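Local atomic coordinates of nucleoporin NUP170 (PDB entry 5HAX), a protein that is a nucleoporin, a building block of the nuclear pore complex, and probably helps to form its structural scaffold. Residues 57-60 with 61-64; 507-510 with 511-515. All coordinates share one frame; numbering follows the deposited sequence.

Contact 1 (57-60 with 61-64); sequences NIPD and KVFE
The carbonyl O of Pro-59 takes two weak hydrogen bonds at once, from Val-62 N at 3.0 Å and from Phe-63 N at 3.3 Å, the first strongly bent with an N-H...O angle of 128°. One residue on, Glu-64 N makes a hydrogen bond of 2.9 Å to Asp-60 O, the first i to i+4 bond here that is not weak. Pro-59 sits at the N-cap of helix 60-67, just after strand 50-57 of the beta-propeller-like region; its carbonyl accepts the first N-H groups of the helix. Ile-58, just ahead of the cap, folds back over that turn. Its CG2, set anti to the backbone N, lies over one face of the Phe-63 ring in a CH-pi contact, 4.1 Å from the centroid and offset toward the rim. The same methyl meets Val-62 CB at 3.6 Å, the two side chains crossing at about a right angle, while Ile-58 CB abuts Phe-63 CZ. At the ring's edge, in its plane, lies Asp-60 CA. With an alanine at Phe-63, the CG2 methyl of Ile-58 would probably lose the ring face it lies against, and a gap would be left between Ile-58 and the first turn. Val-62 and Pro-59 both rest on Trp-95 of strand 91-96. In a different sheet, Ile-58 shares a backbone hydrogen bond with Thr-480, between strands 473-478 and 481-487.

Contact 2 (507-510 with 511-515); sequences DALE and REVRK
Glu-510 and Arg-514 both set CG anti to the backbone N (chi1 -175° in the glutamate), and the glutamate stays extended while the arginine bends at chi3 (-59°), which carries its guanidinium back toward the carboxylate. The result is an i to i+4 salt bridge on alpha-helix 506-520: Glu-510 OE2 lies 3.1 Å from Arg-514 NH2, the two side chains run side by side in the same direction, and their flat ends are turned only 20° from one another. The backbone of the helix has the same i to i+4 spacing, with Val-513 N donating to Leu-509 O at 2.8 Å. A second ion pair, one residue closer in spacing, joins Lys-515 NZ to Glu-512 OE1 at 3.0 Å, the ammonium coming from above the carboxylate plane; Glu-512 OE2 has a weak hydrogen bond from Trp-47 NE1. Leu-509 and Val-513 form the buried side, both touching Tyr-563, and Leu-509 also meets Leu-498 of helix 490-501. Between the two, Leu-509 CD1 touches Val-513 CG2 at 3.9 Å, and that same valine methyl comes within 3.2 Å of Leu-509 O.

Overall arrangement
Contact 1 and contact 2 lie far apart on the chain's fold, their centres about 48 Å from each other and their nearest atoms about 33 Å, so neither touches the other. Each sits about 31 Å from the centre of the chain. Contact 1 joins the end of strand 50-57 to the start of helix 60-67 within the Nup133 N-terminal-like, beta-propeller part; contact 2 lies along a helix in the helical part, after the last propeller strand, 481-487. Trp-47, just ahead of strand 50-57 that leads into contact 1, touches the contact 2 helix. A phosphate ion, probably from the crystallisation liquor, is bound about 5 Å from the side chain of Glu-512 in contact 2.

Contact 1 (57-60 with 61-64)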
ATOM      1  N   ASN A  57       8.744 -22.789  -0.527  1.00 55.93           N
ATOM      2  CA  ASN A  57       8.593 -23.820   0.489  1.00 55.91           C
ATOM      3  C   ASN A  57       9.409 -23.486   1.733  1.00 57.12           C
ATOM      4  O   ASN A  57      10.439 -22.810   1.670  1.00 54.98           O
ATOM      5  CB  ASN A  57       9.027 -25.179  -0.058  1.00 58.42           C
ATOM      6  CG  ASN A  57       8.016 -25.769  -1.020  1.00 64.83           C
ATOM      7  OD1 ASN A  57       6.996 -26.318  -0.604  1.00 82.43           O
ATOM      8  ND2 ASN A  57       8.298 -25.667  -2.313  1.00 78.36           N
ATOM      9  N   ILE A  58       8.930 -23.964   2.875  1.00 51.91           N
ATOM     10  CA  ILE A  58       9.707 -23.863   4.115  1.00 58.57           C
ATOM     11  C   ILE A  58      10.947 -24.745   3.989  1.00 55.07           C
ATOM     12  O   ILE A  58      10.839 -25.889   3.513  1.00 57.49           O
ATOM     13  CB  ILE A  58       8.852 -24.283   5.316  1.00 57.94           C
ATOM     14  CG1 ILE A  58       7.741 -23.256   5.560  1.00 58.49           C
ATOM     15  CG2 ILE A  58       9.711 -24.423   6.574  1.00 53.96           C
ATOM     16  CD1 ILE A  58       6.693 -23.700   6.565  1.00 59.16           C
ATOM     17  N   PRO A  59      12.133 -24.273   4.379  1.00 56.21           N
ATOM     18  CA  PRO A  59      13.329 -25.120   4.283  1.00 60.77           C
ATOM     19  C   PRO A  59      13.177 -26.413   5.072  1.00 73.99           C
ATOM     20  O   PRO A  59      12.541 -26.453   6.129  1.00 69.60           O
ATOM     21  CB  PRO A  59      14.437 -24.236   4.867  1.00 66.68           C
ATOM     22  CG  PRO A  59      13.954 -22.841   4.651  1.00 66.94           C
ATOM     23  CD  PRO A  59      12.464 -22.900   4.800  1.00 54.89           C
ATOM     24  N   ASP A  60      13.773 -27.483   4.537  1.00 79.03           N
ATOM     25  CA  ASP A  60      13.672 -28.793   5.174  1.00 78.99           C
ATOM     26  C   ASP A  60      14.254 -28.784   6.581  1.00 78.30           C
ATOM     27  O   ASP A  60      13.742 -29.479   7.465  1.00 79.57           O
ATOM     28  CB  ASP A  60      14.379 -29.849   4.322  1.00 76.15           C
ATOM     29  CG  ASP A  60      13.644 -30.145   3.027  1.00 85.40           C
ATOM     30  OD1 ASP A  60      12.395 -30.154   3.034  1.00 90.43           O
ATOM     31  OD2 ASP A  60      14.318 -30.373   2.000  1.00 98.52           O
ATOM     32  N   LYS A  61      15.317 -28.010   6.809  1.00 76.02           N
ATOM     33  CA  LYS A  61      15.912 -27.947   8.141  1.00 87.38           C
ATOM     34  C   LYS A  61      14.932 -27.390   9.166  1.00 87.23           C
ATOM     35  O   LYS A  61      14.975 -27.778  10.339  1.00 90.69           O
ATOM     36  CB  LYS A  61      17.186 -27.104   8.102  1.00 88.57           C
ATOM     37  CG  LYS A  61      18.400 -27.851   7.561  1.00103.95           C
ATOM     38  CD  LYS A  61      19.382 -26.916   6.865  1.00110.39           C
ATOM     39  CE  LYS A  61      20.092 -25.996   7.844  1.00118.73           C
ATOM     40  NZ  LYS A  61      20.745 -24.851   7.147  1.00 94.65           N
ATOM     41  N   VAL A  62      14.043 -26.486   8.747  1.00 82.20           N
ATOM     42  CA  VAL A  62      13.022 -25.976   9.658  1.00 76.83           C
ATOM     43  C   VAL A  62      12.003 -27.064   9.973  1.00 79.68           C
ATOM     44  O   VAL A  62      11.491 -27.148  11.095  1.00 82.97           O
ATOM     45  CB  VAL A  62      12.355 -24.723   9.059  1.00 72.98           C
ATOM     46  CG1 VAL A  62      11.256 -24.206   9.982  1.00 62.77           C
ATOM     47  CG2 VAL A  62      13.391 -23.639   8.807  1.00 66.38           C
ATOM     48  N   PHE A  63      11.683 -27.910   8.989  1.00 82.01           N
ATOM     49  CA  PHE A  63      10.798 -29.040   9.251  1.00 81.94           C
ATOM     50  C   PHE A  63      11.430 -30.013  10.238  1.00 94.78           C
ATOM     51  O   PHE A  63      10.740 -30.582  11.091  1.00 91.80           O
ATOM     52  CB  PHE A  63      10.452 -29.758   7.945  1.00 85.32           C
ATOM     53  CG  PHE A  63       9.457 -29.026   7.089  1.00 78.34           C
ATOM     54  CD1 PHE A  63       8.164 -28.811   7.534  1.00 77.80           C
ATOM     55  CD2 PHE A  63       9.809 -28.575   5.827  1.00 78.12           C
ATOM     56  CE1 PHE A  63       7.245 -28.146   6.745  1.00 75.20           C
ATOM     57  CE2 PHE A  63       8.893 -27.911   5.032  1.00 75.74           C
ATOM     58  CZ  PHE A  63       7.609 -27.698   5.493  1.00 76.28           C
ATOM     59  N   GLU A  64      12.747 -30.218  10.138  1.00 99.53           N
ATOM     60  CA  GLU A  64      13.443 -31.083  11.086  1.00101.16           C
ATOM     61  C   GLU A  64      13.330 -30.537  12.504  1.00101.33           C
ATOM     62  O   GLU A  64      13.050 -31.282  13.451  1.00109.20           O
ATOM     63  CB  GLU A  64      14.912 -31.228  10.684  1.00100.34           C
ATOM     64  CG  GLU A  64      15.141 -31.945   9.365  1.00107.61           C
ATOM     65  CD  GLU A  64      16.598 -31.922   8.940  1.00108.37           C
ATOM     66  OE1 GLU A  64      16.886 -32.275   7.776  1.00108.94           O
ATOM     67  OE2 GLU A  64      17.456 -31.552   9.769  1.00105.88           O
TER

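Contact 2 (507-510 with 511-515)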
ATOM      1  N   ASP A 507     -14.553  -8.134 -34.425  1.00115.03           N
ATOM      2  CA  ASP A 507     -15.623  -7.912 -33.462  1.00114.39           C
ATOM      3  C   ASP A 507     -15.316  -8.512 -32.097  1.00104.21           C
ATOM      4  O   ASP A 507     -15.973  -8.150 -31.115  1.00102.58           O
ATOM      5  CB  ASP A 507     -16.927  -8.500 -34.002  1.00118.84           C
ATOM      6  CG  ASP A 507     -17.301  -7.936 -35.360  1.00117.80           C
ATOM      7  OD1 ASP A 507     -18.469  -8.099 -35.772  1.00120.48           O
ATOM      8  OD2 ASP A 507     -16.427  -7.329 -36.014  1.00111.46           O
ATOM      9  N   ALA A 508     -14.341  -9.422 -32.013  1.00102.89           N
ATOM     10  CA  ALA A 508     -13.967  -9.991 -30.724  1.00 93.98           C
ATOM     11  C   ALA A 508     -13.270  -8.958 -29.850  1.00 84.19           C
ATOM     12  O   ALA A 508     -13.493  -8.911 -28.635  1.00 82.09           O
ATOM     13  CB  ALA A 508     -13.065 -11.205 -30.932  1.00 97.45           C
ATOM     14  N   LEU A 509     -12.414  -8.131 -30.451  1.00 80.44           N
ATOM     15  CA  LEU A 509     -11.771  -7.058 -29.704  1.00 77.06           C
ATOM     16  C   LEU A 509     -12.792  -6.021 -29.262  1.00 73.84           C
ATOM     17  O   LEU A 509     -12.809  -5.605 -28.097  1.00 71.61           O
ATOM     18  CB  LEU A 509     -10.686  -6.405 -30.559  1.00 74.64           C
ATOM     19  CG  LEU A 509      -9.990  -5.210 -29.909  1.00 76.49           C
ATOM     20  CD1 LEU A 509      -9.187  -5.674 -28.702  1.00 71.64           C
ATOM     21  CD2 LEU A 509      -9.117  -4.481 -30.916  1.00 69.87           C
ATOM     22  N   GLU A 510     -13.647  -5.585 -30.190  1.00 76.12           N
ATOM     23  CA  GLU A 510     -14.661  -4.584 -29.873  1.00 81.61           C
ATOM     24  C   GLU A 510     -15.527  -5.027 -28.701  1.00 72.32           C
ATOM     25  O   GLU A 510     -15.929  -4.205 -27.869  1.00 68.30           O
ATOM     26  CB  GLU A 510     -15.520  -4.319 -31.108  1.00 88.31           C
ATOM     27  CG  GLU A 510     -16.534  -3.205 -30.948  1.00 94.44           C
ATOM     28  CD  GLU A 510     -17.407  -3.043 -32.177  1.00 98.18           C
ATOM     29  OE1 GLU A 510     -16.914  -2.503 -33.191  1.00 96.62           O
ATOM     30  OE2 GLU A 510     -18.582  -3.463 -32.132  1.00 99.56           O
ATOM     31  N   ARG A 511     -15.819  -6.325 -28.614  1.00 79.65           N
ATOM     32  CA  ARG A 511     -16.625  -6.834 -27.508  1.00 77.89           C
ATOM     33  C   ARG A 511     -15.868  -6.727 -26.191  1.00 76.74           C
ATOM     34  O   ARG A 511     -16.409  -6.249 -25.188  1.00 68.73           O
ATOM     35  CB  ARG A 511     -17.023  -8.284 -27.779  1.00 83.32           C
ATOM     36  CG  ARG A 511     -18.164  -8.783 -26.906  1.00105.77           C
ATOM     37  CD  ARG A 511     -17.818 -10.091 -26.204  1.00109.85           C
ATOM     38  NE  ARG A 511     -17.206 -11.063 -27.107  1.00118.85           N
ATOM     39  CZ  ARG A 511     -17.860 -11.718 -28.061  1.00119.81           C
ATOM     40  NH1 ARG A 511     -19.157 -11.507 -28.252  1.00117.00           N
ATOM     41  NH2 ARG A 511     -17.214 -12.583 -28.831  1.00118.29           N
ATOM     42  N   GLU A 512     -14.613  -7.179 -26.175  1.00 73.25           N
ATOM     43  CA  GLU A 512     -13.805  -7.093 -24.964  1.00 70.69           C
ATOM     44  C   GLU A 512     -13.580  -5.642 -24.558  1.00 59.23           C
ATOM     45  O   GLU A 512     -13.605  -5.311 -23.366  1.00 51.32           O
ATOM     46  CB  GLU A 512     -12.470  -7.804 -25.184  1.00 65.94           C
ATOM     47  CG  GLU A 512     -11.791  -8.276 -23.909  1.00 72.36           C
ATOM     48  CD  GLU A 512     -12.501  -9.451 -23.261  1.00 71.17           C
ATOM     49  OE1 GLU A 512     -13.425 -10.013 -23.888  1.00 79.25           O
ATOM     50  OE2 GLU A 512     -12.134  -9.817 -22.126  1.00 72.34           O
ATOM     51  N   VAL A 513     -13.369  -4.760 -25.539  1.00 52.24           N
ATOM     52  CA  VAL A 513     -13.144  -3.346 -25.245  1.00 62.43           C
ATOM     53  C   VAL A 513     -14.387  -2.729 -24.614  1.00 62.25           C
ATOM     54  O   VAL A 513     -14.291  -1.850 -23.749  1.00 51.70           O
ATOM     55  CB  VAL A 513     -12.729  -2.599 -26.528  1.00 55.45           C
ATOM     56  CG1 VAL A 513     -12.857  -1.085 -26.353  1.00 56.76           C
ATOM     57  CG2 VAL A 513     -11.308  -2.974 -26.926  1.00 59.28           C
ATOM     58  N   ARG A 514     -15.573  -3.162 -25.048  1.00 62.51           N
ATOM     59  CA  ARG A 514     -16.799  -2.578 -24.515  1.00 60.76           C
ATOM     60  C   ARG A 514     -16.991  -2.932 -23.045  1.00 51.45           C
ATOM     61  O   ARG A 514     -17.570  -2.142 -22.290  1.00 52.24           O
ATOM     62  CB  ARG A 514     -18.002  -3.031 -25.341  1.00 69.75           C
ATOM     63  CG  ARG A 514     -19.240  -2.164 -25.145  1.00 80.48           C
ATOM     64  CD  ARG A 514     -20.327  -2.489 -26.160  1.00 93.58           C
ATOM     65  NE  ARG A 514     -19.869  -2.313 -27.536  1.00102.60           N
ATOM     66  CZ  ARG A 514     -20.670  -2.271 -28.596  1.00109.10           C
ATOM     67  NH1 ARG A 514     -21.984  -2.382 -28.448  1.00111.65           N
ATOM     68  NH2 ARG A 514     -20.157  -2.111 -29.809  1.00108.50           N
ATOM     69  N   LYS A 515     -16.515  -4.105 -22.620  1.00 53.85           N
ATOM     70  CA  LYS A 515     -16.511  -4.432 -21.198  1.00 50.35           C
ATOM     71  C   LYS A 515     -15.739  -3.385 -20.406  1.00 47.55           C
ATOM     72  O   LYS A 515     -16.193  -2.924 -19.353  1.00 48.43           O
ATOM     73  CB  LYS A 515     -15.896  -5.814 -20.969  1.00 61.25           C
ATOM     74  CG  LYS A 515     -16.531  -6.953 -21.748  1.00 67.79           C
ATOM     75  CD  LYS A 515     -15.796  -8.256 -21.460  1.00 71.95           C
ATOM     76  CE  LYS A 515     -16.352  -9.419 -22.263  1.00 85.77           C
ATOM     77  NZ  LYS A 515     -15.596 -10.676 -22.003  1.00 88.69           N
TER